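Local coordinates for periplasmic binding protein component of an ABC type zinc uptake transporter (Synechocystis sp., PDB 2OV1), which binds zinc in the periplasm and probably delivers it to an ABC-type transporter for uptake into the cell, at residues 12-17 with 238-243; 159-164 with 177-182; 163-168 with 210-215; 232-237 with 250-255. All blocks are in the same frame, centred on the assembly; numbering follows the deposited sequence.

Interaction 1: residues 12-17 with 238-243; sequences QQYFLE and AADWSS
Tyr-14 and Trp-241 both set CG anti to the backbone N (chi1 -179° and -175°). Each side chain thus reaches from its own backbone into the space between helix 10-20 and the start of helix 241-256. There they cross at about a right angle. CB of Trp-241 lies over one face of the Tyr-14 ring, offset toward the rim, in a CH-pi contact; it is 3.9 Å from the ring centroid. Tyr-14 CE2 also meets Trp-241 CE3 at 3.6 Å, but the two rings are oblique to each other. The phenol oxygen does not bond across the contact. Tyr-14 OH rests against Ser-242 CB at 3.4 Å. Tyr-14 CD1 also touches the backbone oxygen Ala-239 O at 3.5 Å. Phe-15 completes the group. Its edge points at the face of the Trp-241 indole in an edge-to-face pair, with planes 80° apart. Phe-15 CE2 sits over the centre of the indole, 3.7 Å from Trp-241 CD2. The indole is also fixed by its polar end, since Trp-241 NE1 donates to Trp-103 O. Leu-142 and Leu-145 of the long helix 128-153 and Val-109 of helix 106-123 pack on the same Trp-241 side chain. No hydrogen bond joins the two segments, so the contact rests on shape and aromatic packing. It is an aromatic cluster between a helix of the N-terminal lobe and one of the C-terminal lobe. The two lobes, tied by a long helix, are characteristic of the solute-binding protein 9 family.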
# COMPACT_ATOMS: atom_id res chain seq x y z
N GLN A 12 6.80 -4.12 1.40
CA GLN A 12 7.30 -4.63 2.66
C GLN A 12 8.79 -4.94 2.55
O GLN A 12 9.54 -4.74 3.51
CB GLN A 12 6.52 -5.87 3.09
CG GLN A 12 5.06 -5.59 3.40
CD GLN A 12 4.32 -6.83 3.84
OE1 GLN A 12 4.08 -7.75 3.06
NE2 GLN A 12 3.94 -6.86 5.11
N GLN A 13 9.25 -5.42 1.40
CA GLN A 13 10.67 -5.71 1.25
C GLN A 13 11.46 -4.42 1.50
O GLN A 13 12.53 -4.44 2.10
CB GLN A 13 10.99 -6.27 -0.14
CG GLN A 13 12.48 -6.36 -0.45
CD GLN A 13 12.85 -7.47 -1.42
OE1 GLN A 13 12.24 -7.61 -2.47
NE2 GLN A 13 13.86 -8.26 -1.06
N TYR A 14 10.92 -3.29 1.04
CA TYR A 14 11.56 -1.99 1.24
C TYR A 14 11.70 -1.79 2.76
O TYR A 14 12.77 -1.42 3.25
CB TYR A 14 10.68 -0.89 0.63
CG TYR A 14 11.23 0.52 0.75
CD1 TYR A 14 12.14 1.01 -0.18
CD2 TYR A 14 10.86 1.33 1.82
CE1 TYR A 14 12.69 2.29 -0.04
CE2 TYR A 14 11.39 2.61 1.97
CZ TYR A 14 12.30 3.08 1.03
OH TYR A 14 12.84 4.34 1.18
N PHE A 15 10.61 -2.06 3.48
CA PHE A 15 10.54 -1.96 4.94
C PHE A 15 11.53 -2.88 5.65
O PHE A 15 12.28 -2.44 6.53
CB PHE A 15 9.13 -2.29 5.44
CG PHE A 15 8.06 -1.39 4.90
CD1 PHE A 15 6.73 -1.77 4.95
CD2 PHE A 15 8.37 -0.17 4.33
CE1 PHE A 15 5.72 -0.95 4.44
CE2 PHE A 15 7.37 0.66 3.81
CZ PHE A 15 6.05 0.27 3.87
N LEU A 16 11.54 -4.16 5.29
CA LEU A 16 12.45 -5.10 5.93
C LEU A 16 13.90 -4.79 5.62
O LEU A 16 14.79 -5.05 6.43
CB LEU A 16 12.15 -6.54 5.53
CG LEU A 16 11.15 -7.24 6.46
CD1 LEU A 16 11.85 -7.74 7.74
CD2 LEU A 16 10.03 -6.25 6.80
N GLU A 17 14.14 -4.25 4.43
CA GLU A 17 15.50 -3.94 4.02
C GLU A 17 16.02 -2.75 4.84
O GLU A 17 17.18 -2.73 5.22
CB GLU A 17 15.53 -3.63 2.53
CG GLU A 17 16.72 -4.22 1.77
CD GLU A 17 16.66 -5.74 1.62
OE1 GLU A 17 15.68 -6.25 1.04
OE2 GLU A 17 17.61 -6.41 2.08
N ALA A 238 4.57 -0.53 -5.58
CA ALA A 238 5.92 -0.12 -5.98
C ALA A 238 6.99 -0.50 -4.96
O ALA A 238 6.82 -0.28 -3.76
CB ALA A 238 5.96 1.39 -6.24
N ALA A 239 8.09 -1.06 -5.46
CA ALA A 239 9.22 -1.49 -4.63
C ALA A 239 9.94 -0.28 -4.05
O ALA A 239 10.34 -0.27 -2.89
CB ALA A 239 10.19 -2.33 -5.46
N ASP A 240 10.11 0.73 -4.89
CA ASP A 240 10.78 1.95 -4.45
C ASP A 240 9.72 2.79 -3.75
O ASP A 240 9.36 3.87 -4.20
CB ASP A 240 11.35 2.68 -5.65
CG ASP A 240 12.46 3.62 -5.27
OD1 ASP A 240 13.08 3.39 -4.20
OD2 ASP A 240 12.74 4.57 -6.05
N TRP A 241 9.24 2.27 -2.62
CA TRP A 241 8.19 2.90 -1.83
C TRP A 241 8.25 4.43 -1.65
O TRP A 241 7.33 5.14 -2.07
CB TRP A 241 8.12 2.21 -0.47
CG TRP A 241 6.99 2.67 0.41
CD1 TRP A 241 5.67 2.33 0.32
CD2 TRP A 241 7.10 3.55 1.53
NE1 TRP A 241 4.96 2.94 1.32
CE2 TRP A 241 5.81 3.69 2.08
CE3 TRP A 241 8.17 4.22 2.13
CZ2 TRP A 241 5.56 4.48 3.21
CZ3 TRP A 241 7.92 5.01 3.24
CH2 TRP A 241 6.63 5.13 3.77
N SER A 242 9.32 4.94 -1.04
CA SER A 242 9.45 6.37 -0.80
C SER A 242 9.38 7.27 -2.03
O SER A 242 8.59 8.22 -2.09
CB SER A 242 10.74 6.66 -0.04
OG SER A 242 10.87 8.06 0.20
N SER A 243 10.23 6.97 -3.00
CA SER A 243 10.29 7.77 -4.22
C SER A 243 8.96 7.70 -4.95
O SER A 243 8.58 8.63 -5.67
CB SER A 243 11.40 7.23 -5.12
OG SER A 243 12.63 7.20 -4.42

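Interaction 2: residues 159-164 with 177-182; sequences RKFIVF and LVQIPI
Ile-180 O is gripped by two groups of the facing strand. Val-163 N donates to it at 2.8 Å, and the CA-H of Ile-162 leans on it, with CA 3.3 Å from Ile-180 O. The same pairing repeats along both strands. Phe-161 N bonds to Val-178 O at 3.0 Å, and Ile-180 N returns a bond to Phe-161 O. Val-178 N to Arg-159 O and Ile-182 N to Val-163 O close the ladder at its ends. This is parallel pairing within a beta-alpha-beta unit, in which helix 169-174 links strand 160-163 to the outermost strand 178-181. Phe-161, Val-163 and Gln-179 share one face of the sheet. Phe-161 CG stands between its backbone N and carbonyl carbon (chi1 61°), which turns the ring toward strand 178-181. Gln-179 CB lies over one face of this ring, and Phe-161 CE2 meets Leu-177 CB at 3.6 Å. Replacing Phe-161 with an alanine would probably open a gap beside Leu-177 and leave Gln-179 CB without the ring it packs on. On the other face, Ile-162 CG2 touches Ile-182 CD1 at 3.7 Å. At the strand start, Leu-177 CD2 lies over the Arg-159 guanidinium, whose NH1 donates to Leu-153 O.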
# COMPACT_ATOMS: atom_id res chain seq x y z
N ARG A 159 -9.06 18.76 -3.73
CA ARG A 159 -8.69 17.73 -2.77
C ARG A 159 -9.14 16.34 -3.22
O ARG A 159 -8.79 15.34 -2.60
CB ARG A 159 -9.32 18.03 -1.41
CG ARG A 159 -9.23 19.48 -0.94
CD ARG A 159 -7.80 20.01 -1.01
NE ARG A 159 -6.85 19.20 -0.25
CZ ARG A 159 -5.53 19.36 -0.26
NH1 ARG A 159 -4.97 20.31 -0.99
NH2 ARG A 159 -4.76 18.56 0.46
N LYS A 160 -9.90 16.28 -4.30
CA LYS A 160 -10.40 15.01 -4.77
C LYS A 160 -9.60 14.49 -5.97
O LYS A 160 -9.12 15.28 -6.79
CB LYS A 160 -11.90 15.18 -5.11
CG LYS A 160 -12.72 15.74 -3.91
CD LYS A 160 -13.74 16.87 -4.21
CE LYS A 160 -14.12 17.58 -2.85
NZ LYS A 160 -15.26 18.60 -2.76
N PHE A 161 -9.39 13.19 -6.04
CA PHE A 161 -8.69 12.60 -7.18
C PHE A 161 -9.37 11.28 -7.51
O PHE A 161 -9.78 10.54 -6.61
CB PHE A 161 -7.18 12.42 -6.92
CG PHE A 161 -6.84 11.52 -5.76
CD1 PHE A 161 -6.25 10.27 -5.98
CD2 PHE A 161 -7.06 11.94 -4.45
CE1 PHE A 161 -5.88 9.46 -4.91
CE2 PHE A 161 -6.69 11.14 -3.37
CZ PHE A 161 -6.10 9.90 -3.60
N ILE A 162 -9.54 11.03 -8.80
CA ILE A 162 -10.21 9.83 -9.28
C ILE A 162 -9.26 8.66 -9.34
O ILE A 162 -8.21 8.74 -9.99
CB ILE A 162 -10.79 10.03 -10.71
CG1 ILE A 162 -11.82 11.17 -10.70
CG2 ILE A 162 -11.41 8.74 -11.21
CD1 ILE A 162 -12.27 11.59 -12.10
N VAL A 163 -9.60 7.56 -8.67
CA VAL A 163 -8.76 6.37 -8.71
C VAL A 163 -9.56 5.18 -9.19
O VAL A 163 -10.74 5.05 -8.87
CB VAL A 163 -8.17 6.01 -7.33
CG1 VAL A 163 -7.23 7.11 -6.87
CG2 VAL A 163 -9.27 5.78 -6.33
N PHE A 164 -8.92 4.31 -9.97
CA PHE A 164 -9.60 3.13 -10.47
C PHE A 164 -9.90 2.24 -9.28
O PHE A 164 -10.96 1.64 -9.20
CB PHE A 164 -8.73 2.38 -11.48
CG PHE A 164 -9.28 1.03 -11.87
CD1 PHE A 164 -10.53 0.93 -12.47
CD2 PHE A 164 -8.57 -0.13 -11.60
CE1 PHE A 164 -11.06 -0.32 -12.80
CE2 PHE A 164 -9.08 -1.38 -11.92
CZ PHE A 164 -10.33 -1.47 -12.52
N LEU A 177 -6.89 14.40 1.49
CA LEU A 177 -7.34 14.17 0.12
C LEU A 177 -8.56 13.25 0.19
O LEU A 177 -8.81 12.60 1.20
CB LEU A 177 -6.23 13.52 -0.72
CG LEU A 177 -4.96 14.35 -1.00
CD1 LEU A 177 -3.94 13.45 -1.65
CD2 LEU A 177 -5.28 15.56 -1.88
N VAL A 178 -9.34 13.23 -0.89
CA VAL A 178 -10.53 12.39 -0.95
C VAL A 178 -10.46 11.64 -2.27
O VAL A 178 -10.43 12.25 -3.34
CB VAL A 178 -11.84 13.24 -0.91
CG1 VAL A 178 -13.06 12.33 -0.89
CG2 VAL A 178 -11.84 14.15 0.31
N GLN A 179 -10.41 10.31 -2.22
CA GLN A 179 -10.35 9.57 -3.46
C GLN A 179 -11.74 9.26 -3.95
O GLN A 179 -12.67 9.06 -3.17
CB GLN A 179 -9.50 8.27 -3.31
CG GLN A 179 -9.98 7.29 -2.25
CD GLN A 179 -9.07 6.07 -2.09
OE1 GLN A 179 -9.34 5.21 -1.25
NE2 GLN A 179 -8.00 5.98 -2.88
N ILE A 180 -11.90 9.29 -5.27
CA ILE A 180 -13.17 8.99 -5.91
C ILE A 180 -12.86 7.69 -6.66
O ILE A 180 -12.22 7.70 -7.72
CB ILE A 180 -13.58 10.10 -6.91
CG1 ILE A 180 -13.44 11.49 -6.26
CG2 ILE A 180 -15.00 9.88 -7.38
CD1 ILE A 180 -14.15 11.62 -4.92
N PRO A 181 -13.27 6.55 -6.10
CA PRO A 181 -13.04 5.24 -6.68
C PRO A 181 -14.02 4.81 -7.76
O PRO A 181 -15.23 4.92 -7.60
CB PRO A 181 -13.09 4.32 -5.47
CG PRO A 181 -14.15 4.94 -4.66
CD PRO A 181 -13.80 6.42 -4.73
N ILE A 182 -13.45 4.32 -8.85
CA ILE A 182 -14.19 3.84 -10.01
C ILE A 182 -14.79 2.47 -9.71
O ILE A 182 -15.95 2.20 -10.05
CB ILE A 182 -13.25 3.66 -11.22
CG1 ILE A 182 -12.69 5.02 -11.66
CG2 ILE A 182 -13.96 2.93 -12.34
CD1 ILE A 182 -13.73 6.02 -12.03

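Interaction 3: residues 163-168 with 210-215; sequences VFHPSW and FGETQF
This is a buried, mostly side-chain contact at the C-terminal ends of two neighbouring parallel strands. The loop after strand 160-163 meets the end of strand 208-212 and the turn behind it. The strands are joined by Phe-164 N, which donates to Phe-210 O at 2.9 Å. Beyond them, His-165 directs its edge at the face of Phe-215, with planes 66° apart. His-165 CE1 stands over the centre of the phenyl ring and is 3.3 Å from Phe-215 CZ. Phe-164 CE2 touches Phe-215 CB at 3.5 Å, which makes a three-ring aromatic cluster. His-165 is a zinc ligand of this protein, so the cluster belongs to the metal site. The site follows a common pattern of parallel alpha/beta folds, with ligands on loops at the C-terminal strand ends. Replacing Phe-215 with an alanine would probably open a gap beside the His-165 edge and take away the packing of Phe-164 CE2, leaving the imidazole to its polar partners. Two polar partners hold this imidazole. His-165 ND1 makes a weak bond to Glu-212 OE2 at 3.4 Å, met near the imidazole plane, and His-165 NE2 is hydrogen-bonded to Glu-183 OE2. Glu-212 OE1 also accepts from Ser-167 OG, though the modelled separation is too short to be trusted. A water bonds to Glu-212 OE1 at 2.6 Å and accepts from Trp-168 NE1 at 3.0 Å. A type I turn runs from Glu-212 to Phe-215.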
# COMPACT_ATOMS: atom_id res chain seq x y z
N VAL A 163 -9.60 7.56 -8.67
CA VAL A 163 -8.76 6.37 -8.71
C VAL A 163 -9.56 5.18 -9.19
O VAL A 163 -10.74 5.05 -8.87
CB VAL A 163 -8.17 6.01 -7.33
CG1 VAL A 163 -7.23 7.11 -6.87
CG2 VAL A 163 -9.27 5.78 -6.33
N PHE A 164 -8.92 4.31 -9.97
CA PHE A 164 -9.60 3.13 -10.47
C PHE A 164 -9.90 2.24 -9.28
O PHE A 164 -10.96 1.64 -9.20
CB PHE A 164 -8.73 2.38 -11.48
CG PHE A 164 -9.28 1.03 -11.87
CD1 PHE A 164 -10.53 0.93 -12.47
CD2 PHE A 164 -8.57 -0.13 -11.60
CE1 PHE A 164 -11.06 -0.32 -12.80
CE2 PHE A 164 -9.08 -1.38 -11.92
CZ PHE A 164 -10.33 -1.47 -12.52
N HIS A 165 -8.95 2.14 -8.35
CA HIS A 165 -9.12 1.35 -7.13
C HIS A 165 -8.80 2.20 -5.92
O HIS A 165 -7.85 2.98 -5.93
CB HIS A 165 -8.24 0.10 -7.14
CG HIS A 165 -8.85 -1.05 -7.87
ND1 HIS A 165 -8.24 -2.27 -7.99
CD2 HIS A 165 -10.03 -1.16 -8.53
CE1 HIS A 165 -9.01 -3.09 -8.69
NE2 HIS A 165 -10.10 -2.43 -9.03
N PRO A 166 -9.60 2.08 -4.85
CA PRO A 166 -9.38 2.86 -3.64
C PRO A 166 -8.28 2.26 -2.78
O PRO A 166 -8.54 1.67 -1.74
CB PRO A 166 -10.74 2.82 -2.96
CG PRO A 166 -11.18 1.42 -3.25
CD PRO A 166 -10.79 1.21 -4.71
N SER A 167 -7.04 2.41 -3.23
CA SER A 167 -5.90 1.88 -2.50
C SER A 167 -5.25 2.99 -1.69
O SER A 167 -4.37 2.72 -0.88
CB SER A 167 -4.87 1.31 -3.48
OG SER A 167 -5.48 0.48 -4.44
N TRP A 168 -5.69 4.23 -1.90
CA TRP A 168 -5.07 5.35 -1.21
C TRP A 168 -5.92 6.04 -0.14
O TRP A 168 -5.84 7.26 0.04
CB TRP A 168 -4.57 6.37 -2.26
CG TRP A 168 -3.88 5.70 -3.42
CD1 TRP A 168 -4.50 5.05 -4.47
CD2 TRP A 168 -2.48 5.44 -3.58
NE1 TRP A 168 -3.57 4.40 -5.25
CE2 TRP A 168 -2.32 4.63 -4.73
CE3 TRP A 168 -1.34 5.82 -2.86
CZ2 TRP A 168 -1.07 4.18 -5.17
CZ3 TRP A 168 -0.09 5.37 -3.30
CH2 TRP A 168 0.03 4.57 -4.44
N PHE A 210 -6.79 8.35 -12.34
CA PHE A 210 -5.63 7.57 -11.94
C PHE A 210 -5.93 6.09 -11.81
O PHE A 210 -6.56 5.66 -10.85
CB PHE A 210 -5.07 8.08 -10.61
CG PHE A 210 -4.60 9.50 -10.66
CD1 PHE A 210 -5.37 10.52 -10.11
CD2 PHE A 210 -3.38 9.81 -11.24
CE1 PHE A 210 -4.93 11.85 -10.14
CE2 PHE A 210 -2.92 11.13 -11.27
CZ PHE A 210 -3.70 12.15 -10.72
N GLY A 211 -5.46 5.31 -12.78
CA GLY A 211 -5.69 3.87 -12.75
C GLY A 211 -4.66 3.17 -11.90
O GLY A 211 -3.66 3.77 -11.51
N GLU A 212 -4.90 1.90 -11.60
CA GLU A 212 -3.96 1.14 -10.79
C GLU A 212 -3.03 0.35 -11.70
O GLU A 212 -3.46 -0.31 -12.64
CB GLU A 212 -4.70 0.20 -9.84
CG GLU A 212 -3.82 -0.44 -8.79
CD GLU A 212 -4.54 -0.60 -7.47
OE1 GLU A 212 -4.65 0.41 -6.74
OE2 GLU A 212 -5.02 -1.72 -7.16
N THR A 213 -1.74 0.44 -11.40
CA THR A 213 -0.69 -0.19 -12.17
C THR A 213 -0.84 -1.68 -12.47
O THR A 213 -0.43 -2.15 -13.53
CB THR A 213 0.66 0.06 -11.48
OG1 THR A 213 0.89 1.48 -11.41
CG2 THR A 213 1.79 -0.59 -12.24
N GLN A 214 -1.44 -2.42 -11.54
CA GLN A 214 -1.65 -3.86 -11.71
C GLN A 214 -2.94 -4.20 -12.42
O GLN A 214 -3.30 -5.37 -12.55
CB GLN A 214 -1.64 -4.58 -10.35
CG GLN A 214 -0.31 -4.53 -9.60
CD GLN A 214 -0.02 -3.18 -8.97
OE1 GLN A 214 1.14 -2.83 -8.77
NE2 GLN A 214 -1.07 -2.43 -8.62
N PHE A 215 -3.66 -3.19 -12.88
CA PHE A 215 -4.92 -3.45 -13.57
C PHE A 215 -4.99 -2.82 -14.95
O PHE A 215 -4.20 -1.94 -15.29
CB PHE A 215 -6.12 -2.97 -12.73
CG PHE A 215 -6.33 -3.76 -11.46
CD1 PHE A 215 -5.68 -3.39 -10.29
CD2 PHE A 215 -7.14 -4.90 -11.46
CE1 PHE A 215 -5.84 -4.15 -9.12
CE2 PHE A 215 -7.30 -5.67 -10.30
CZ PHE A 215 -6.65 -5.29 -9.14
O HOH W 1 -5.88 3.71 -8.79
O HOH W 2 -3.93 2.71 -7.69

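Interaction 4: residues 232-237 with 250-255; sequences ELLDPL and QKIANA
Lys-251 and Glu-232 cross obliquely, and the lysine meets the carboxylate with its methylene chain, not its charge. Lys-251 CD lies 3.3 Å from Glu-232 OE2. The ammonium group passes on, and Lys-251 NZ ends 5.2 Å from Glu-232 OE2. It donates instead to the backbone oxygen Leu-233 O at 2.9 Å, nearly along the C=O axis. Bends at chi2 (-94°) and chi4 (59°) steer the lysine chain along this path. The opposite charges are still near enough that they probably favour each other. Two waters tie the carboxylate to the helix. One bonds to Glu-232 OE2 and to Lys-251 O, each at 2.6 Å. The other donates to Glu-232 OE1 and accepts from Asn-254 ND2 at 2.7 Å. The Asn-254 amide is itself held by Gln-250 NE2, which donates to Asn-254 OD1. On the buried side the contact is apolar and looser. Leu-234 CD2 faces Lys-251 CB at 4.3 Å, and Leu-234 CD1 faces Ile-252 CD1. The helix runs roughly antiparallel to the strand, at 142°. The contact packs the last helix, 241-256, beside strand 230-234, an outermost strand of its sheet, as in the beta-alpha units of parallel alpha/beta folds.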
# COMPACT_ATOMS: atom_id res chain seq x y z
N GLU A 232 -3.30 8.49 -15.79
CA GLU A 232 -1.99 8.27 -15.22
C GLU A 232 -2.13 7.09 -14.29
O GLU A 232 -3.23 6.76 -13.85
CB GLU A 232 -1.53 9.50 -14.46
CG GLU A 232 -0.61 10.36 -15.29
CD GLU A 232 -0.45 11.75 -14.74
OE1 GLU A 232 0.32 12.53 -15.33
OE2 GLU A 232 -1.09 12.07 -13.71
N LEU A 233 -1.01 6.44 -13.99
CA LEU A 233 -1.05 5.29 -13.11
C LEU A 233 -0.48 5.62 -11.74
O LEU A 233 0.39 6.48 -11.60
CB LEU A 233 -0.27 4.12 -13.72
CG LEU A 233 -0.82 3.65 -15.07
CD1 LEU A 233 0.10 2.60 -15.67
CD2 LEU A 233 -2.23 3.11 -14.88
N LEU A 234 -1.05 4.95 -10.74
CA LEU A 234 -0.63 5.06 -9.35
C LEU A 234 -0.38 3.62 -8.94
O LEU A 234 -1.31 2.81 -8.96
CB LEU A 234 -1.72 5.64 -8.46
CG LEU A 234 -2.02 7.13 -8.65
CD1 LEU A 234 -2.81 7.64 -7.45
CD2 LEU A 234 -0.71 7.90 -8.80
N ASP A 235 0.86 3.32 -8.59
CA ASP A 235 1.28 1.97 -8.19
C ASP A 235 1.46 1.82 -6.69
O ASP A 235 2.46 2.28 -6.13
CB ASP A 235 2.58 1.60 -8.89
CG ASP A 235 2.98 0.17 -8.66
OD1 ASP A 235 2.14 -0.58 -8.10
OD2 ASP A 235 4.12 -0.22 -9.02
N PRO A 236 0.51 1.17 -6.02
CA PRO A 236 0.58 0.96 -4.56
C PRO A 236 1.56 -0.15 -4.16
O PRO A 236 2.00 -0.23 -3.01
CB PRO A 236 -0.86 0.61 -4.20
CG PRO A 236 -1.30 -0.18 -5.39
CD PRO A 236 -0.74 0.61 -6.56
N LEU A 237 1.92 -1.00 -5.12
CA LEU A 237 2.84 -2.09 -4.84
C LEU A 237 4.29 -1.78 -5.24
O LEU A 237 5.16 -2.67 -5.20
CB LEU A 237 2.35 -3.38 -5.52
CG LEU A 237 0.98 -3.88 -5.03
CD1 LEU A 237 0.55 -5.09 -5.85
CD2 LEU A 237 1.06 -4.23 -3.55
N GLN A 250 3.12 13.94 -6.55
CA GLN A 250 3.35 14.90 -7.64
C GLN A 250 2.33 14.78 -8.77
O GLN A 250 2.03 15.76 -9.45
CB GLN A 250 4.77 14.74 -8.19
CG GLN A 250 5.25 15.97 -8.92
CD GLN A 250 5.13 17.25 -8.08
OE1 GLN A 250 5.74 17.37 -7.01
NE2 GLN A 250 4.33 18.19 -8.56
N LYS A 251 1.81 13.57 -8.98
CA LYS A 251 0.82 13.31 -10.02
C LYS A 251 -0.45 14.00 -9.58
O LYS A 251 -1.13 14.67 -10.37
CB LYS A 251 0.54 11.82 -10.11
CG LYS A 251 1.69 11.03 -10.66
CD LYS A 251 1.51 10.85 -12.14
CE LYS A 251 2.51 9.86 -12.67
NZ LYS A 251 2.34 8.54 -12.00
N ILE A 252 -0.77 13.83 -8.29
CA ILE A 252 -1.94 14.45 -7.71
C ILE A 252 -1.78 15.95 -7.88
O ILE A 252 -2.60 16.59 -8.52
CB ILE A 252 -2.06 14.16 -6.20
CG1 ILE A 252 -2.12 12.65 -5.93
CG2 ILE A 252 -3.29 14.86 -5.64
CD1 ILE A 252 -3.34 11.96 -6.47
N ALA A 253 -0.71 16.50 -7.30
CA ALA A 253 -0.44 17.93 -7.37
C ALA A 253 -0.56 18.47 -8.78
O ALA A 253 -1.10 19.56 -8.99
CB ALA A 253 0.94 18.23 -6.81
N ASN A 254 -0.06 17.71 -9.75
CA ASN A 254 -0.11 18.12 -11.15
C ASN A 254 -1.55 18.21 -11.65
O ASN A 254 -1.88 19.07 -12.46
CB ASN A 254 0.67 17.15 -12.03
CG ASN A 254 2.17 17.35 -11.94
OD1 ASN A 254 2.66 18.17 -11.15
ND2 ASN A 254 2.91 16.60 -12.73
N ALA A 255 -2.41 17.32 -11.16
CA ALA A 255 -3.79 17.33 -11.58
C ALA A 255 -4.68 18.22 -10.73
O ALA A 255 -5.67 18.76 -11.21
CB ALA A 255 -4.35 15.92 -11.57
O HOH W 3 -1.13 14.56 -12.94
O HOH W 4 1.80 14.64 -14.15

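How the interactions relate
Interactions 2, 3 and 4 serve one parallel sheet, ordered 178-181, 160-163, 208-212, 230-234. Interactions 2 and 3 share Val-163 and Phe-164, and Gly-211 pairs with strand 230-234 of interaction 4. Interaction 1 stands apart, on the other side of the chain's centre from interaction 2, and is the one that joins the lobes. It shares helix 241-256 with interaction 4. Interaction 3 is the buried one and belongs to the zinc site; the other three are partly buried. The chemistry follows place: aromatic packing between lobes, backbone bonding within the sheet, mixed ring and carboxylate contacts at the site, and water-bridged polar groups at the helix-covered edge.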